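Local structure of iron-regulated ABC transporter siderophore-binding protein SirA (Staphylococcus aureus subsp. aureus, 3MWF) at residues A[36-41]-A[134-139]; A[50-55]-A[229-234]; A[225-230]-A[237-242]. The protein binds iron-loaded staphyloferrin B, and as the siderophore-binding component of an iron-regulated ABC transporter probably delivers it to the membrane permease. All blocks are in the same frame, centred on the assembly; numbering follows the deposited sequence.

Contact 1 of 3, residues A[36-41]-A[134-139]; sequences VSLGVK and EDLLKK
Leu136 carries its CG anti to the carbonyl carbon (chi1 -72°), and the extended second torsion then drives CD1 out from helix 130-155 toward Ser37 and Leu38 at the end of helix 29-37. Leu38 is folded alike at chi1, with chi2 at 170°, and although it sets out across the approach, CD2 swings round to meet the incoming methyl. CD1 of Leu136 thus meets two neighbours, 3.7 Å from CB of Ser37 and 3.8 Å from CD2 of Leu38. The other branch, CD2 of Leu136, passes over the backbone of the last helical turn, 4.1 Å from Ser37 O. Apart from that carbonyl, the touching atoms are methyl and methylene carbons. The hydroxyl of Ser37 turns back along its own helix and bonds to Asp33 O, so of its side chain it is CB, not OG, that meets the leucine. Just beyond, Gly39 takes a positive phi and closes the helix with a Schellman motif, its N 3.0 Å from Val36 O. Leu38 is buried, packing also on Met123 of helix 116-127 and on Ala133, while Tyr277 of helix 277-290 touches Ser37 and hydrogen-bonds Leu136 O. A first helix of one lobe, ended by a glycine and seated against a long helix that runs on toward the other lobe, is consistent with the class III siderophore-binding fold, in which a long helix links the two lobes.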
ATOM      1  N   VAL A  36      12.004   3.829   8.120  1.00 16.38           N
ATOM      2  CA  VAL A  36      13.205   4.157   7.343  1.00 17.10           C
ATOM      3  C   VAL A  36      13.156   5.585   6.771  1.00 18.05           C
ATOM      4  O   VAL A  36      14.138   6.353   6.852  1.00 18.53           O
ATOM      5  CB  VAL A  36      13.437   3.078   6.254  1.00 16.64           C
ATOM      6  CG1 VAL A  36      14.482   3.523   5.208  1.00 19.24           C
ATOM      7  CG2 VAL A  36      13.831   1.728   6.883  1.00 15.84           C
ATOM      8  N   SER A  37      11.999   5.962   6.231  1.00 17.23           N
ATOM      9  CA  SER A  37      11.787   7.290   5.651  1.00 18.20           C
ATOM     10  C   SER A  37      11.960   8.423   6.673  1.00 19.13           C
ATOM     11  O   SER A  37      12.376   9.555   6.322  1.00 18.72           O
ATOM     12  CB  SER A  37      10.384   7.341   5.038  1.00 16.51           C
ATOM     13  OG  SER A  37      10.307   6.480   3.904  1.00 17.80           O
ATOM     14  N   LEU A  38      11.633   8.116   7.924  1.00 19.75           N
ATOM     15  CA  LEU A  38      11.752   9.069   9.032  1.00 21.49           C
ATOM     16  C   LEU A  38      13.142   9.033   9.696  1.00 22.79           C
ATOM     17  O   LEU A  38      13.375   9.739  10.689  1.00 24.21           O
ATOM     18  CB  LEU A  38      10.655   8.814  10.067  1.00 20.94           C
ATOM     19  CG  LEU A  38       9.223   9.155   9.632  1.00 19.85           C
ATOM     20  CD1 LEU A  38       8.241   8.630  10.638  1.00 20.05           C
ATOM     21  CD2 LEU A  38       9.032  10.659   9.459  1.00 22.29           C
ATOM     22  N   GLY A  39      14.038   8.209   9.157  1.00 23.34           N
ATOM     23  CA  GLY A  39      15.434   8.116   9.626  1.00 24.29           C
ATOM     24  C   GLY A  39      15.636   7.200  10.822  1.00 24.63           C
ATOM     25  O   GLY A  39      16.657   7.304  11.524  1.00 25.17           O
ATOM     26  N   VAL A  40      14.669   6.318  11.070  1.00 23.53           N
ATOM     27  CA  VAL A  40      14.730   5.373  12.180  1.00 24.25           C
ATOM     28  C   VAL A  40      14.749   3.927  11.679  1.00 23.68           C
ATOM     29  O   VAL A  40      13.708   3.409  11.258  1.00 25.52           O
ATOM     30  CB  VAL A  40      13.524   5.566  13.150  1.00 24.45           C
ATOM     31  CG1 VAL A  40      13.631   4.637  14.354  1.00 25.66           C
ATOM     32  CG2 VAL A  40      13.407   7.005  13.611  1.00 26.33           C
ATOM     33  N   LYS A  41      15.911   3.273  11.726  0.50 22.59           N
ATOM     34  CA  LYS A  41      16.014   1.864  11.327  0.50 21.79           C
ATOM     35  C   LYS A  41      15.400   0.953  12.397  0.50 20.78           C
ATOM     36  O   LYS A  41      15.896   0.909  13.523  0.50 20.31           O
ATOM     37  CB  LYS A  41      17.476   1.454  11.078  0.50 21.97           C
ATOM     38  CG  LYS A  41      18.220   2.279  10.022  0.50 23.83           C
ATOM     39  CD  LYS A  41      19.088   3.364  10.669  0.50 25.87           C
ATOM     40  CE  LYS A  41      20.070   3.980   9.676  0.50 27.68           C
ATOM     41  NZ  LYS A  41      20.980   2.938   9.096  0.50 28.36           N
ATOM     42  N   GLU A 134       5.910  15.753   8.587  1.00 25.90           N
ATOM     43  CA  GLU A 134       5.287  16.851   7.864  1.00 27.40           C
ATOM     44  C   GLU A 134       6.000  17.135   6.541  1.00 26.82           C
ATOM     45  O   GLU A 134       5.336  17.314   5.522  1.00 26.51           O
ATOM     46  CB  GLU A 134       5.240  18.106   8.735  1.00 28.17           C
ATOM     47  CG  GLU A 134       3.984  18.928   8.527  1.00 33.06           C
ATOM     48  CD  GLU A 134       4.012  20.258   9.257  1.00 39.46           C
ATOM     49  OE1 GLU A 134       3.745  21.282   8.592  1.00 41.19           O
ATOM     50  OE2 GLU A 134       4.292  20.283  10.484  1.00 41.44           O
ATOM     51  N   ASP A 135       7.339  17.153   6.559  1.00 26.62           N
ATOM     52  CA  ASP A 135       8.151  17.411   5.359  1.00 26.41           C
ATOM     53  C   ASP A 135       7.960  16.288   4.315  1.00 25.23           C
ATOM     54  O   ASP A 135       7.840  16.553   3.122  1.00 24.38           O
ATOM     55  CB  ASP A 135       9.650  17.570   5.698  1.00 27.21           C
ATOM     56  CG  ASP A 135       9.960  18.771   6.627  1.00 31.61           C
ATOM     57  OD1 ASP A 135       9.205  19.776   6.648  1.00 35.85           O
ATOM     58  OD2 ASP A 135      10.994  18.703   7.346  1.00 34.88           O
ATOM     59  N   LEU A 136       7.928  15.034   4.771  1.00 23.16           N
ATOM     60  CA  LEU A 136       7.636  13.919   3.870  1.00 22.08           C
ATOM     61  C   LEU A 136       6.278  14.104   3.156  1.00 21.03           C
ATOM     62  O   LEU A 136       6.186  14.002   1.938  1.00 20.38           O
ATOM     63  CB  LEU A 136       7.677  12.591   4.636  1.00 21.97           C
ATOM     64  CG  LEU A 136       9.027  12.014   5.099  1.00 23.55           C
ATOM     65  CD1 LEU A 136       8.797  10.633   5.673  1.00 25.59           C
ATOM     66  CD2 LEU A 136      10.082  11.953   3.977  1.00 23.27           C
ATOM     67  N   LEU A 137       5.245  14.413   3.926  1.00 21.07           N
ATOM     68  CA  LEU A 137       3.900  14.542   3.401  1.00 21.44           C
ATOM     69  C   LEU A 137       3.771  15.765   2.493  1.00 22.05           C
ATOM     70  O   LEU A 137       3.110  15.698   1.455  1.00 20.94           O
ATOM     71  CB  LEU A 137       2.878  14.534   4.538  1.00 22.28           C
ATOM     72  CG  LEU A 137       2.843  13.175   5.285  1.00 23.47           C
ATOM     73  CD1 LEU A 137       1.733  13.142   6.328  1.00 27.42           C
ATOM     74  CD2 LEU A 137       2.693  11.991   4.329  1.00 24.45           C
ATOM     75  N   LYS A 138       4.449  16.862   2.851  1.00 22.19           N
ATOM     76  CA  LYS A 138       4.518  18.024   1.947  1.00 22.91           C
ATOM     77  C   LYS A 138       5.136  17.641   0.592  1.00 22.18           C
ATOM     78  O   LYS A 138       4.608  18.020  -0.448  1.00 22.50           O
ATOM     79  CB  LYS A 138       5.290  19.189   2.603  1.00 23.36           C
ATOM     80  CG  LYS A 138       5.437  20.451   1.749  1.00 26.83           C
ATOM     81  CD  LYS A 138       4.195  21.349   1.792  1.00 34.06           C
ATOM     82  CE  LYS A 138       4.228  22.382   2.912  1.00 36.06           C
ATOM     83  NZ  LYS A 138       3.847  21.813   4.259  1.00 38.96           N
ATOM     84  N   LYS A 139       6.237  16.889   0.613  1.00 21.96           N
ATOM     85  CA  LYS A 139       6.873  16.399  -0.602  1.00 22.04           C
ATOM     86  C   LYS A 139       5.918  15.543  -1.461  1.00 21.13           C
ATOM     87  O   LYS A 139       5.913  15.646  -2.694  1.00 20.21           O
ATOM     88  CB  LYS A 139       8.138  15.599  -0.245  1.00 23.16           C
ATOM     89  CG  LYS A 139       8.963  15.189  -1.435  1.00 27.83           C
ATOM     90  CD  LYS A 139      10.480  15.126  -1.109  1.00 33.47           C
ATOM     91  CE  LYS A 139      11.021  13.694  -1.195  1.00 36.40           C
ATOM     92  NZ  LYS A 139      10.628  12.828  -0.026  1.00 34.85           N
TER

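Contact 2 of 3, residues A[50-55]-A[229-234]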
ATOM      1  N   THR A  50       7.250 -10.565  -0.628  1.00 11.81           N
ATOM      2  CA  THR A  50       8.034 -11.264  -1.675  1.00 12.72           C
ATOM      3  C   THR A  50       9.468 -10.805  -1.488  1.00 13.43           C
ATOM      4  O   THR A  50       9.736  -9.952  -0.632  1.00 13.38           O
ATOM      5  CB  THR A  50       7.567 -10.905  -3.107  1.00 12.60           C
ATOM      6  OG1 THR A  50       7.752  -9.491  -3.318  1.00 14.11           O
ATOM      7  CG2 THR A  50       6.107 -11.322  -3.350  1.00 13.59           C
ATOM      8  N   GLN A  51      10.399 -11.364  -2.274  1.00 12.93           N
ATOM      9  CA  GLN A  51      11.827 -11.054  -2.067  1.00 14.57           C
ATOM     10  C   GLN A  51      12.221 -11.266  -0.601  1.00 14.21           C
ATOM     11  O   GLN A  51      13.014 -10.511  -0.068  1.00 14.71           O
ATOM     12  CB  GLN A  51      12.156  -9.625  -2.481  1.00 14.85           C
ATOM     13  CG  GLN A  51      11.814  -9.353  -3.962  1.00 15.70           C
ATOM     14  CD  GLN A  51      12.185  -7.964  -4.413  1.00 15.72           C
ATOM     15  OE1 GLN A  51      12.341  -7.046  -3.613  1.00 16.79           O
ATOM     16  NE2 GLN A  51      12.333  -7.802  -5.734  1.00 18.52           N
ATOM     17  N   LYS A  52      11.699 -12.327   0.011  1.00 14.40           N
ATOM     18  CA  LYS A  52      11.906 -12.518   1.451  1.00 15.03           C
ATOM     19  C   LYS A  52      13.386 -12.652   1.770  1.00 15.67           C
ATOM     20  O   LYS A  52      14.131 -13.237   0.974  1.00 15.55           O
ATOM     21  CB  LYS A  52      11.199 -13.789   1.913  1.00 14.99           C
ATOM     22  CG  LYS A  52       9.696 -13.780   1.739  1.00 18.84           C
ATOM     23  CD  LYS A  52       9.075 -14.997   2.419  1.00 22.09           C
ATOM     24  CE  LYS A  52       7.563 -14.942   2.287  1.00 29.56           C
ATOM     25  NZ  LYS A  52       6.904 -15.836   3.317  1.00 31.55           N
ATOM     26  N   PRO A  53      13.823 -12.177   2.937  1.00 15.65           N
ATOM     27  CA  PRO A  53      13.039 -11.587   4.035  1.00 15.68           C
ATOM     28  C   PRO A  53      12.848 -10.072   3.959  1.00 14.97           C
ATOM     29  O   PRO A  53      12.079  -9.532   4.766  1.00 13.62           O
ATOM     30  CB  PRO A  53      13.897 -11.929   5.256  1.00 15.84           C
ATOM     31  CG  PRO A  53      15.251 -11.828   4.757  1.00 17.64           C
ATOM     32  CD  PRO A  53      15.217 -12.425   3.367  1.00 15.57           C
ATOM     33  N   LYS A  54      13.537  -9.392   3.034  1.00 14.57           N
ATOM     34  CA  LYS A  54      13.527  -7.931   2.974  1.00 14.53           C
ATOM     35  C   LYS A  54      13.495  -7.477   1.520  1.00 14.21           C
ATOM     36  O   LYS A  54      14.327  -7.901   0.716  1.00 14.27           O
ATOM     37  CB  LYS A  54      14.792  -7.352   3.641  1.00 14.05           C
ATOM     38  CG  LYS A  54      14.883  -7.636   5.164  1.00 15.56           C
ATOM     39  CD  LYS A  54      16.294  -7.379   5.694  1.00 16.07           C
ATOM     40  CE  LYS A  54      16.375  -7.799   7.185  1.00 19.40           C
ATOM     41  NZ  LYS A  54      17.781  -7.679   7.677  1.00 21.32           N
ATOM     42  N   PHE A  55      12.542  -6.618   1.180  1.00 14.17           N
ATOM     43  CA  PHE A  55      12.466  -6.109  -0.185  1.00 14.00           C
ATOM     44  C   PHE A  55      13.793  -5.491  -0.618  1.00 14.77           C
ATOM     45  O   PHE A  55      14.429  -4.743   0.148  1.00 14.09           O
ATOM     46  CB  PHE A  55      11.399  -5.012  -0.321  1.00 14.56           C
ATOM     47  CG  PHE A  55       9.988  -5.509  -0.244  1.00 13.07           C
ATOM     48  CD1 PHE A  55       9.538  -6.526  -1.087  1.00 11.91           C
ATOM     49  CD2 PHE A  55       9.075  -4.908   0.642  1.00 13.89           C
ATOM     50  CE1 PHE A  55       8.217  -6.981  -1.040  1.00 13.36           C
ATOM     51  CE2 PHE A  55       7.771  -5.347   0.698  1.00 11.71           C
ATOM     52  CZ  PHE A  55       7.314  -6.377  -0.123  1.00 12.63           C
ATOM     53  N   ASP A 229       0.196 -12.506  -5.821  1.00 12.05           N
ATOM     54  CA  ASP A 229      -0.449 -13.356  -4.816  1.00 12.73           C
ATOM     55  C   ASP A 229       0.672 -13.988  -3.976  1.00 12.50           C
ATOM     56  O   ASP A 229       1.121 -15.131  -4.260  1.00 13.26           O
ATOM     57  CB  ASP A 229      -1.359 -14.424  -5.463  1.00 13.07           C
ATOM     58  CG  ASP A 229      -2.245 -15.146  -4.458  1.00 15.78           C
ATOM     59  OD1 ASP A 229      -1.961 -15.093  -3.242  1.00 18.18           O
ATOM     60  OD2 ASP A 229      -3.212 -15.833  -4.870  1.00 14.87           O
ATOM     61  N   PRO A 230       1.147 -13.242  -2.960  1.00 12.64           N
ATOM     62  CA  PRO A 230       2.409 -13.613  -2.306  1.00 13.12           C
ATOM     63  C   PRO A 230       2.392 -14.988  -1.690  1.00 14.85           C
ATOM     64  O   PRO A 230       3.413 -15.703  -1.729  1.00 16.60           O
ATOM     65  CB  PRO A 230       2.533 -12.577  -1.187  1.00 13.47           C
ATOM     66  CG  PRO A 230       1.984 -11.322  -1.870  1.00 14.31           C
ATOM     67  CD  PRO A 230       0.755 -11.852  -2.629  1.00 12.06           C
ATOM     68  N   ASN A 231       1.270 -15.344  -1.099  1.00 15.39           N
ATOM     69  CA  ASN A 231       1.198 -16.626  -0.411  1.00 17.48           C
ATOM     70  C   ASN A 231       0.694 -17.835  -1.216  1.00 17.85           C
ATOM     71  O   ASN A 231       0.567 -18.949  -0.668  1.00 18.35           O
ATOM     72  CB  ASN A 231       0.516 -16.418   0.926  1.00 18.68           C
ATOM     73  CG  ASN A 231       1.459 -15.734   1.927  1.00 20.03           C
ATOM     74  OD1 ASN A 231       1.032 -15.244   2.972  1.00 25.55           O
ATOM     75  ND2 ASN A 231       2.752 -15.722   1.610  1.00 22.20           N
ATOM     76  N   ALA A 232       0.467 -17.631  -2.513  1.00 17.60           N
ATOM     77  CA  ALA A 232       0.140 -18.752  -3.413  1.00 18.10           C
ATOM     78  C   ALA A 232       1.282 -19.762  -3.365  1.00 19.18           C
ATOM     79  O   ALA A 232       2.445 -19.381  -3.417  1.00 19.63           O
ATOM     80  CB  ALA A 232      -0.062 -18.283  -4.862  1.00 17.05           C
ATOM     81  N   LYS A 233       0.944 -21.041  -3.280  1.00 20.31           N
ATOM     82  CA  LYS A 233       1.970 -22.089  -3.339  1.00 22.29           C
ATOM     83  C   LYS A 233       2.541 -22.287  -4.736  1.00 22.04           C
ATOM     84  O   LYS A 233       3.692 -22.696  -4.881  1.00 22.75           O
ATOM     85  CB  LYS A 233       1.429 -23.396  -2.745  1.00 22.68           C
ATOM     86  CG  LYS A 233       1.191 -23.243  -1.242  1.00 25.23           C
ATOM     87  CD  LYS A 233       0.928 -24.519  -0.509  1.00 29.23           C
ATOM     88  CE  LYS A 233       1.312 -24.341   0.980  1.00 31.24           C
ATOM     89  NZ  LYS A 233       2.722 -24.830   1.350  1.00 28.11           N
ATOM     90  N   ASP A 234       1.770 -21.919  -5.756  1.00 20.97           N
ATOM     91  CA  ASP A 234       2.171 -22.137  -7.137  1.00 21.01           C
ATOM     92  C   ASP A 234       2.089 -20.815  -7.925  1.00 20.83           C
ATOM     93  O   ASP A 234       1.002 -20.380  -8.285  1.00 19.61           O
ATOM     94  CB  ASP A 234       1.241 -23.201  -7.722  1.00 21.31           C
ATOM     95  CG  ASP A 234       1.565 -23.593  -9.162  1.00 21.62           C
ATOM     96  OD1 ASP A 234       2.464 -23.029  -9.804  1.00 23.41           O
ATOM     97  OD2 ASP A 234       0.867 -24.494  -9.663  1.00 25.89           O
TER
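Thr50 and Pro230 are the nearest pair: the methyl CG2 of Thr50 stands 4.4 Å from CB of the proline ring, a loose apolar touch at the limit of contact. Beside it, Lys52 reaches out along a chain extended beyond CB until NZ is 4.5 Å from ND2 of Asn231. Two nitrogens facing each other make no bond, and the ammonium is instead held by a salt bridge to Glu47; the amide simply lies alongside it.

One shell further out, each loop is shaped by contacts on its own side. OG1 of Thr50 sits in the plane of the Phe55 ring, at its edge, 3.4 Å from CE1. A cis peptide before Pro53 bends the loop just after Lys52. Across the gap, Pro230 and Asn231 form the corner of a type I turn, closed by Ala232 N to Asp229 O at 3.1 Å, and Asp229 is tied through OD2 to Ala170 N. The ring of Pro230 also touches the bound staphyloferrin B, and Asn231 packs on Trp49, another residue of that pocket, so this light surface contact lies at the pocket's rim.

The 50-55 loop runs between strands 44-45 and 66-70 of one sheet, and the 229-234 loop between strand 222-227 of the other sheet and helix 236-246, with helix 268-273 packing against Thr50 and Phe55.

Contact 3 of 3, residues A[225-230]-A[237-242]; sequences VVKSDP and LVKKTE
Lys227 and Val238 lie at the centre of a beta-alpha unit: strand 222-227 leads through a short loop into helix 236-246, which runs back against it, at 149° between the short segments, whose axes come within 9.8 Å. The next strand, 262-263, is parallel to the first, which makes this the opening half of a beta-alpha-beta crossover. Val238, with CG1 anti to its backbone N, splits its methyls between the last strand residue and the loop that follows. CG1 fits against the root of the lysine, 3.6 Å from CB of Lys227, while CG2 takes CB of Asp229 at 3.7 Å.

The lysine leaves the strand straight as far as CD, then bends twice, at chi3 (-78°) and chi4, which curls the ammonium back toward Glu242 one helical turn beyond Val238. Lys239, itself bent at chi2, lies against the lysine chain, its CD 4.0 Å from CD of Lys227; the two ammonium groups stay well separated, NZ to NZ 6.5 Å. Glu242 comes from the helix with an extended chain, and its carboxylate also rests on the lysine methylenes, OE1 3.3 Å from CD of Lys227. The lysine charge is shared: Asp265 forms a second salt bridge to NZ. Since Asp264 brings a like charge close to Glu242, the ammonium probably eases the repulsion in this acidic cluster. The salt bridge between helix and strand is made on the syn side of Glu242 OE2, with NZ of Lys227 3.0 Å away and 33° out of the carboxylate plane.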
ATOM      1  N   VAL A 225      -2.707  -3.219 -14.474  1.00 13.86           N
ATOM      2  CA  VAL A 225      -2.780  -4.637 -14.100  1.00 14.72           C
ATOM      3  C   VAL A 225      -1.609  -5.063 -13.208  1.00 15.00           C
ATOM      4  O   VAL A 225      -0.451  -4.885 -13.592  1.00 15.18           O
ATOM      5  CB  VAL A 225      -2.832  -5.523 -15.364  1.00 14.05           C
ATOM      6  CG1 VAL A 225      -2.747  -7.004 -15.014  1.00 16.71           C
ATOM      7  CG2 VAL A 225      -4.111  -5.257 -16.141  1.00 15.83           C
ATOM      8  N   VAL A 226      -1.917  -5.664 -12.060  1.00 14.23           N
ATOM      9  CA  VAL A 226      -0.891  -6.142 -11.106  1.00 14.11           C
ATOM     10  C   VAL A 226      -1.044  -7.639 -10.923  1.00 14.42           C
ATOM     11  O   VAL A 226      -2.121  -8.122 -10.560  1.00 14.17           O
ATOM     12  CB  VAL A 226      -1.028  -5.457  -9.719  1.00 15.11           C
ATOM     13  CG1 VAL A 226       0.109  -5.897  -8.787  1.00 14.99           C
ATOM     14  CG2 VAL A 226      -1.047  -3.947  -9.820  1.00 16.08           C
ATOM     15  N   LYS A 227       0.020  -8.398 -11.204  1.00 14.41           N
ATOM     16  CA  LYS A 227      -0.001  -9.850 -10.986  1.00 13.92           C
ATOM     17  C   LYS A 227       0.645 -10.052  -9.619  1.00 14.07           C
ATOM     18  O   LYS A 227       1.824  -9.734  -9.441  1.00 15.07           O
ATOM     19  CB  LYS A 227       0.807 -10.553 -12.086  1.00 14.98           C
ATOM     20  CG  LYS A 227       0.018 -10.667 -13.389  1.00 18.65           C
ATOM     21  CD  LYS A 227       0.846 -11.347 -14.488  1.00 27.09           C
ATOM     22  CE  LYS A 227       1.863 -10.409 -15.100  1.00 30.18           C
ATOM     23  NZ  LYS A 227       1.207  -9.389 -16.003  1.00 35.56           N
ATOM     24  N   SER A 228      -0.128 -10.511  -8.639  1.00 12.59           N
ATOM     25  CA  SER A 228       0.384 -10.589  -7.270  1.00 13.45           C
ATOM     26  C   SER A 228      -0.456 -11.521  -6.428  1.00 13.09           C
ATOM     27  O   SER A 228      -1.672 -11.386  -6.363  1.00 13.61           O
ATOM     28  CB  SER A 228       0.411  -9.189  -6.632  1.00 13.17           C
ATOM     29  OG  SER A 228       0.930  -9.225  -5.301  1.00 13.04           O
ATOM     30  N   ASP A 229       0.196 -12.506  -5.821  1.00 12.05           N
ATOM     31  CA  ASP A 229      -0.449 -13.356  -4.816  1.00 12.73           C
ATOM     32  C   ASP A 229       0.672 -13.988  -3.976  1.00 12.50           C
ATOM     33  O   ASP A 229       1.121 -15.131  -4.260  1.00 13.26           O
ATOM     34  CB  ASP A 229      -1.359 -14.424  -5.463  1.00 13.07           C
ATOM     35  CG  ASP A 229      -2.245 -15.146  -4.458  1.00 15.78           C
ATOM     36  OD1 ASP A 229      -1.961 -15.093  -3.242  1.00 18.18           O
ATOM     37  OD2 ASP A 229      -3.212 -15.833  -4.870  1.00 14.87           O
ATOM     38  N   PRO A 230       1.147 -13.242  -2.960  1.00 12.64           N
ATOM     39  CA  PRO A 230       2.409 -13.613  -2.306  1.00 13.12           C
ATOM     40  C   PRO A 230       2.392 -14.988  -1.690  1.00 14.85           C
ATOM     41  O   PRO A 230       3.413 -15.703  -1.729  1.00 16.60           O
ATOM     42  CB  PRO A 230       2.533 -12.577  -1.187  1.00 13.47           C
ATOM     43  CG  PRO A 230       1.984 -11.322  -1.870  1.00 14.31           C
ATOM     44  CD  PRO A 230       0.755 -11.852  -2.629  1.00 12.06           C
ATOM     45  N   LEU A 237      -0.133 -20.002 -11.119  1.00 19.27           N
ATOM     46  CA  LEU A 237      -1.590 -19.889 -11.089  1.00 18.78           C
ATOM     47  C   LEU A 237      -2.041 -18.457 -11.341  1.00 18.12           C
ATOM     48  O   LEU A 237      -3.101 -18.253 -11.950  1.00 18.15           O
ATOM     49  CB  LEU A 237      -2.179 -20.422  -9.797  1.00 18.30           C
ATOM     50  CG  LEU A 237      -1.949 -21.931  -9.572  1.00 21.07           C
ATOM     51  CD1 LEU A 237      -2.615 -22.335  -8.260  1.00 23.78           C
ATOM     52  CD2 LEU A 237      -2.480 -22.790 -10.714  1.00 25.12           C
ATOM     53  N   VAL A 238      -1.246 -17.482 -10.895  1.00 17.69           N
ATOM     54  CA  VAL A 238      -1.563 -16.066 -11.203  1.00 17.10           C
ATOM     55  C   VAL A 238      -1.602 -15.815 -12.723  1.00 17.42           C
ATOM     56  O   VAL A 238      -2.500 -15.151 -13.237  1.00 16.75           O
ATOM     57  CB  VAL A 238      -0.578 -15.105 -10.537  1.00 17.66           C
ATOM     58  CG1 VAL A 238      -0.653 -13.722 -11.145  1.00 17.26           C
ATOM     59  CG2 VAL A 238      -0.885 -15.040  -9.071  1.00 17.72           C
ATOM     60  N   LYS A 239      -0.620 -16.357 -13.441  1.00 17.42           N
ATOM     61  CA  LYS A 239      -0.620 -16.245 -14.895  1.00 19.22           C
ATOM     62  C   LYS A 239      -1.803 -16.949 -15.554  1.00 18.97           C
ATOM     63  O   LYS A 239      -2.333 -16.466 -16.565  1.00 18.98           O
ATOM     64  CB  LYS A 239       0.702 -16.769 -15.463  1.00 20.75           C
ATOM     65  CG  LYS A 239       1.888 -15.925 -15.059  1.00 25.20           C
ATOM     66  CD  LYS A 239       2.109 -14.783 -16.088  1.00 31.45           C
ATOM     67  CE  LYS A 239       3.440 -14.043 -15.893  1.00 34.52           C
ATOM     68  NZ  LYS A 239       4.586 -14.970 -15.656  1.00 36.76           N
ATOM     69  N   LYS A 240      -2.208 -18.088 -15.000  1.00 18.77           N
ATOM     70  CA  LYS A 240      -3.374 -18.812 -15.512  1.00 19.50           C
ATOM     71  C   LYS A 240      -4.640 -17.964 -15.311  1.00 19.13           C
ATOM     72  O   LYS A 240      -5.480 -17.844 -16.214  1.00 18.62           O
ATOM     73  CB  LYS A 240      -3.521 -20.145 -14.803  1.00 20.75           C
ATOM     74  CG  LYS A 240      -4.656 -20.980 -15.297  1.00 24.99           C
ATOM     75  CD  LYS A 240      -4.535 -22.407 -14.759  1.00 31.75           C
ATOM     76  CE  LYS A 240      -5.860 -23.165 -14.911  1.00 35.53           C
ATOM     77  NZ  LYS A 240      -5.770 -24.539 -14.326  1.00 39.70           N
ATOM     78  N   THR A 241      -4.759 -17.361 -14.133  1.00 17.17           N
ATOM     79  CA  THR A 241      -5.904 -16.468 -13.892  1.00 17.18           C
ATOM     80  C   THR A 241      -5.929 -15.312 -14.905  1.00 16.75           C
ATOM     81  O   THR A 241      -6.974 -15.037 -15.521  1.00 17.78           O
ATOM     82  CB  THR A 241      -5.893 -15.946 -12.457  1.00 17.08           C
ATOM     83  OG1 THR A 241      -5.990 -17.064 -11.566  1.00 17.21           O
ATOM     84  CG2 THR A 241      -7.087 -14.988 -12.211  1.00 17.02           C
ATOM     85  N   GLU A 242      -4.804 -14.625 -15.060  1.00 17.41           N
ATOM     86  CA  GLU A 242      -4.702 -13.518 -16.000  1.00 18.19           C
ATOM     87  C   GLU A 242      -5.088 -13.999 -17.404  1.00 19.23           C
ATOM     88  O   GLU A 242      -5.862 -13.351 -18.098  1.00 19.05           O
ATOM     89  CB  GLU A 242      -3.272 -12.954 -16.006  1.00 18.91           C
ATOM     90  CG  GLU A 242      -3.044 -11.900 -17.085  1.00 21.81           C
ATOM     91  CD  GLU A 242      -1.579 -11.497 -17.231  1.00 27.01           C
ATOM     92  OE1 GLU A 242      -0.688 -12.377 -17.220  1.00 28.17           O
ATOM     93  OE2 GLU A 242      -1.313 -10.292 -17.365  1.00 31.41           O
TER

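Contacts 2 and 3 share Asp229 and Pro230, whose roles differ: Asp229 meets Val238 in contact 3, while Pro230 meets Thr50 in contact 2; the two centres are 13 Å apart. Contact 1 does not touch contact 2, their nearest atoms being about 9 Å apart, and lies far from contact 3, centre to centre about 32 Å and on the opposite side of the chain's centre. Contacts 1 and 3 are partly buried and each involves a helix, but the first has no polar bond between its segments whereas the third adds a salt bridge to its valine packing. Contact 2 is the surface one, loop against loop, sparse, and in it Pro230, which touches the siderophore, is one of the contacting residues.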